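PDB 1B2P: protein (lectin) from Hyacinthoides hispanica, which binds mannose, as a mannose-specific bulb lectin of a monocot plant, and probably recognises mannose-bearing glycans; the model is the sugar-free form. Local coordinates for residues T38-V43 against N61-V66; L73-N78 against T82-P87. One frame throughout, in Å; residues are numbered along the deposited sequence.

Contact 1 of 2, residues T38-V43 against N61-V66; sequences TDCNLV and NGCRAV
Cys-40 and Cys-63 are joined through their sulfurs, and no ring or planar side chain is stacked between the two segments. The flat group to look at is the carboxylate of Asp-39, inside 38-43: Asn-41 N comes down on OD1 from above the carboxylate plane, 42° out of it, at 3.1 Å. That closes an Asx turn around Cys-40, whose backbone sits at positive phi, and Gln-37 NE2 also donates to OD1. The turn presents Cys-40 to Cys-63, and the two SG atoms are covalently joined at 2.0 Å, with a disulfide torsion of -97°, left-handed in sense. On the Cys-63 side SG stands anti to the carbonyl carbon, beside its own N (chi1 -59°), which swings the sulfur across toward 38-43. The link draws Cys-40 CA and Cys-63 CA to 5.3 Å. No direct hydrogen bond spans the segments; two waters do that work instead. Both donate to Thr-38 O, at 2.7 and 2.8 Å, and one accepts from Cys-63 N while the other accepts from Gly-62 N, so a single carbonyl serves two successive amides. Beyond the disulfide the chains diverge, and Leu-42 CD2 just reaches Ala-65 CB, 4.3 Å away, in a light apolar touch. The disulfide joins the turns that lead into strand 42-46 and strand 64-67, which belong to two different antiparallel sheets: Met-36 of strand 30-36 packs on Cys-63 and Ala-65, while Leu-42 rests on Phe-34 of that strand and on Val-75 of strand 73-76.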
# COMPACT_ATOMS: atom_id res chain seq x y z
N THR A 38 -2.52 -20.08 14.14
CA THR A 38 -3.54 -21.18 14.24
C THR A 38 -3.40 -21.96 15.53
O THR A 38 -4.36 -22.42 16.16
CB THR A 38 -3.37 -22.22 13.11
OG1 THR A 38 -3.59 -21.53 11.85
CG2 THR A 38 -4.52 -23.23 13.07
N ASP A 39 -2.21 -21.99 16.09
CA ASP A 39 -1.98 -22.66 17.38
C ASP A 39 -2.22 -21.91 18.62
O ASP A 39 -2.00 -22.25 19.81
CB ASP A 39 -0.51 -23.26 17.43
CG ASP A 39 0.58 -22.25 17.64
OD1 ASP A 39 0.27 -21.00 17.64
OD2 ASP A 39 1.79 -22.48 17.85
N CYS A 40 -2.92 -20.71 18.46
CA CYS A 40 -3.33 -19.87 19.53
C CYS A 40 -2.20 -18.99 20.12
O CYS A 40 -2.45 -18.38 21.16
CB CYS A 40 -4.03 -20.58 20.69
SG CYS A 40 -5.28 -19.64 21.55
N ASN A 41 -0.99 -18.97 19.58
CA ASN A 41 0.07 -18.13 20.07
C ASN A 41 0.01 -16.78 19.23
O ASN A 41 -0.14 -16.93 18.05
CB ASN A 41 1.46 -18.76 19.70
CG ASN A 41 2.47 -18.36 20.74
OD1 ASN A 41 3.73 -18.77 20.68
ND2 ASN A 41 2.27 -17.63 21.76
N LEU A 42 0.09 -15.70 19.95
CA LEU A 42 0.11 -14.38 19.17
C LEU A 42 1.55 -13.93 19.26
O LEU A 42 2.12 -13.80 20.36
CB LEU A 42 -0.83 -13.47 19.99
CG LEU A 42 -0.78 -11.95 19.51
CD1 LEU A 42 -1.25 -11.79 18.09
CD2 LEU A 42 -1.63 -11.21 20.51
N VAL A 43 2.15 -13.78 18.07
CA VAL A 43 3.62 -13.70 17.98
C VAL A 43 4.08 -12.46 17.18
O VAL A 43 3.47 -12.26 16.13
CB VAL A 43 4.24 -14.95 17.27
CG1 VAL A 43 5.75 -14.91 17.37
CG2 VAL A 43 3.58 -16.21 17.98
N ASN A 61 -8.15 -23.52 20.54
CA ASN A 61 -8.30 -23.57 19.10
C ASN A 61 -9.11 -22.34 18.51
O ASN A 61 -9.87 -21.81 19.29
CB ASN A 61 -9.24 -24.76 18.72
CG ASN A 61 -8.65 -26.07 19.25
OD1 ASN A 61 -7.54 -26.37 18.81
ND2 ASN A 61 -9.40 -26.75 20.13
N GLY A 62 -8.77 -22.06 17.30
CA GLY A 62 -9.66 -21.05 16.60
C GLY A 62 -9.62 -19.69 17.37
O GLY A 62 -10.61 -19.01 17.64
N CYS A 63 -8.40 -19.33 17.77
CA CYS A 63 -8.24 -18.17 18.66
C CYS A 63 -8.31 -16.81 17.82
O CYS A 63 -8.04 -16.80 16.65
CB CYS A 63 -6.87 -18.15 19.45
SG CYS A 63 -6.92 -19.77 20.43
N ARG A 64 -8.66 -15.86 18.65
CA ARG A 64 -8.65 -14.44 18.03
C ARG A 64 -8.06 -13.51 19.01
O ARG A 64 -8.08 -13.74 20.22
CB ARG A 64 -10.10 -14.04 17.71
CG ARG A 64 -10.99 -13.98 18.93
CD ARG A 64 -12.48 -13.76 18.48
NE ARG A 64 -13.38 -13.50 19.60
CZ ARG A 64 -13.93 -14.53 20.31
NH1 ARG A 64 -13.61 -15.81 20.04
NH2 ARG A 64 -14.74 -14.21 21.30
N ALA A 65 -7.52 -12.37 18.47
CA ALA A 65 -7.09 -11.30 19.38
C ALA A 65 -8.03 -10.05 19.18
O ALA A 65 -8.27 -9.79 18.01
CB ALA A 65 -5.63 -10.98 19.04
N VAL A 66 -8.33 -9.56 20.38
CA VAL A 66 -9.24 -8.35 20.28
C VAL A 66 -8.67 -7.36 21.24
O VAL A 66 -8.09 -7.64 22.29
CB VAL A 66 -10.65 -8.76 20.64
CG1 VAL A 66 -11.05 -9.87 19.67
CG2 VAL A 66 -10.70 -9.29 22.04
O HOH W 1 -5.98 -20.30 16.76
O HOH W 2 -6.97 -23.12 15.43

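Contact 2 of 2, residues L73-N78 against T82-P87; sequences LVVITN and TVWQSP
Leu-73 lies obliquely against the six-membered end of the Trp-84 indole, its CD2 3.9 Å from CZ3. The tryptophan gets there with CG anti to the backbone N (chi1 -177°), a torsion that carries the ring back along the hairpin toward Leu-73; Ser-86 N sits over one face of the indole, displaced toward its rim. Val-75 follows on the same side of the sheet. Its CG2 approaches CE3 of that ring at a slant, while CG1 turns to Val-83 and meets CG2 at 3.7 Å. The other methyl of Val-83, CG1, is met by Thr-77 CG2 at 3.7 Å, these two side chains standing roughly at right angles. On the reverse face, with Val-74, Gln-85, Ile-76 and Thr-82, packing is lighter: Val-74 CG1 touches Gln-85 CB at 3.9 Å, and the rest of the glutamine runs away from the partner strand.

Four hydrogen bonds, one of them to a side chain, join the strands. Ser-86 grips Leu-73 twice, its N donating to Leu-73 O (2.9 Å) and its OG accepting from Leu-73 N at 2.9 Å, so the side-chain hydroxyl stands in for a backbone carbonyl. Val-75 N then donates to Trp-84 O at 3.1 Å, and Val-75 O receives Val-83 N at 2.9 Å. Nearby, Trp-113 of a neighbouring subunit packs on Ser-86 and Pro-87. With Val-83 and Trp-84 both opposite Val-75, this is a classic beta bulge in an antiparallel hairpin, here at the outer edge of one four-stranded sheet of the beta-prism II fold of bulb-type lectins.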
# COMPACT_ATOMS: atom_id res chain seq x y z
N LEU A 73 -5.53 -5.91 25.60
CA LEU A 73 -5.51 -6.82 24.48
C LEU A 73 -5.69 -8.25 24.99
O LEU A 73 -5.12 -8.57 26.02
CB LEU A 73 -4.10 -6.76 23.86
CG LEU A 73 -3.79 -7.72 22.72
CD1 LEU A 73 -4.65 -7.41 21.51
CD2 LEU A 73 -2.29 -7.60 22.36
N VAL A 74 -6.60 -8.99 24.30
CA VAL A 74 -6.85 -10.37 24.91
C VAL A 74 -6.78 -11.27 23.74
O VAL A 74 -6.89 -11.08 22.55
CB VAL A 74 -8.25 -10.52 25.49
CG1 VAL A 74 -8.37 -9.61 26.69
CG2 VAL A 74 -9.31 -10.13 24.46
N VAL A 75 -6.43 -12.61 24.04
CA VAL A 75 -6.53 -13.69 23.10
C VAL A 75 -7.64 -14.71 23.68
O VAL A 75 -7.53 -14.95 24.85
CB VAL A 75 -5.17 -14.46 23.08
CG1 VAL A 75 -5.26 -15.68 22.20
CG2 VAL A 75 -4.03 -13.53 22.59
N ILE A 76 -8.55 -14.91 22.78
CA ILE A 76 -9.76 -15.63 23.26
C ILE A 76 -9.95 -16.82 22.35
O ILE A 76 -9.77 -16.80 21.15
CB ILE A 76 -11.01 -14.73 23.09
CG1 ILE A 76 -10.89 -13.46 23.88
CG2 ILE A 76 -12.24 -15.58 23.53
CD1 ILE A 76 -12.05 -12.47 23.59
N THR A 77 -10.31 -18.03 22.92
CA THR A 77 -10.47 -19.17 22.02
C THR A 77 -11.85 -19.29 21.38
O THR A 77 -12.70 -18.52 21.77
CB THR A 77 -10.27 -20.49 22.86
OG1 THR A 77 -11.41 -20.61 23.73
CG2 THR A 77 -9.02 -20.38 23.71
N ASN A 78 -12.05 -20.29 20.55
CA ASN A 78 -13.39 -20.44 19.93
C ASN A 78 -14.39 -21.00 20.91
O ASN A 78 -15.57 -21.07 20.52
CB ASN A 78 -13.39 -21.32 18.69
CG ASN A 78 -12.87 -22.75 18.87
OD1 ASN A 78 -12.55 -23.42 17.87
ND2 ASN A 78 -12.73 -23.19 20.08
N THR A 82 -10.70 -16.86 27.74
CA THR A 82 -9.58 -15.91 27.53
C THR A 82 -8.32 -16.62 28.03
O THR A 82 -8.17 -17.02 29.19
CB THR A 82 -9.82 -14.64 28.35
OG1 THR A 82 -11.02 -14.05 27.79
CG2 THR A 82 -8.65 -13.66 28.28
N VAL A 83 -7.29 -16.73 27.19
CA VAL A 83 -6.09 -17.38 27.56
C VAL A 83 -4.89 -16.48 27.79
O VAL A 83 -3.89 -16.78 28.42
CB VAL A 83 -5.66 -18.44 26.55
CG1 VAL A 83 -6.67 -19.59 26.47
CG2 VAL A 83 -5.44 -17.89 25.12
N TRP A 84 -5.14 -15.11 27.52
CA TRP A 84 -4.05 -14.21 27.78
C TRP A 84 -4.62 -12.74 27.79
O TRP A 84 -5.51 -12.63 26.97
CB TRP A 84 -2.93 -14.25 26.71
CG TRP A 84 -1.75 -13.37 27.00
CD1 TRP A 84 -0.59 -13.69 27.70
CD2 TRP A 84 -1.55 -11.99 26.55
NE1 TRP A 84 0.22 -12.58 27.73
CE2 TRP A 84 -0.32 -11.54 27.05
CE3 TRP A 84 -2.36 -11.20 25.73
CZ2 TRP A 84 0.17 -10.25 26.80
CZ3 TRP A 84 -1.86 -9.90 25.49
CH2 TRP A 84 -0.62 -9.45 26.00
N GLN A 85 -4.11 -11.93 28.66
CA GLN A 85 -4.52 -10.50 28.52
C GLN A 85 -3.36 -9.64 28.86
O GLN A 85 -2.55 -10.00 29.76
CB GLN A 85 -5.73 -10.27 29.43
CG GLN A 85 -5.47 -10.49 30.91
CD GLN A 85 -6.86 -10.42 31.60
OE1 GLN A 85 -7.79 -11.18 31.30
NE2 GLN A 85 -6.97 -9.43 32.46
N SER A 86 -3.32 -8.46 28.24
CA SER A 86 -2.21 -7.56 28.67
C SER A 86 -2.59 -7.12 30.04
O SER A 86 -3.66 -6.96 30.58
CB SER A 86 -2.08 -6.42 27.58
OG SER A 86 -3.34 -5.72 27.52
N PRO A 87 -1.57 -6.61 30.81
CA PRO A 87 -1.71 -6.45 32.24
C PRO A 87 -2.17 -5.14 32.71
O PRO A 87 -2.21 -4.96 33.94
CB PRO A 87 -0.20 -6.61 32.66
CG PRO A 87 0.60 -6.11 31.52
CD PRO A 87 -0.15 -6.58 30.31

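In the fold
Contacts 1 and 2 follow one another along the chain, with centres about 9 Å apart, and share a sheet through neighbouring strands 64-67 and 73-76. Val-66 O and Val-74 N lie 2.8 Å apart, and Arg-64 O and Ile-76 N 2.9 Å, both probable hydrogen bonds. Contact 1 ties the turn before strand 42-46 to this sheet through its disulfide, and contact 2 adds one of its two outermost strands, 82-85. Leu-42 of contact 1 also touches Leu-73 of contact 2, continuing the apolar packing. Gln-37, Asp-39, Asn-41 and Val-43 occupy positions of the QxDxNxVxY pattern that forms mannose sites in this family, so 38-43 probably contributes to one such site.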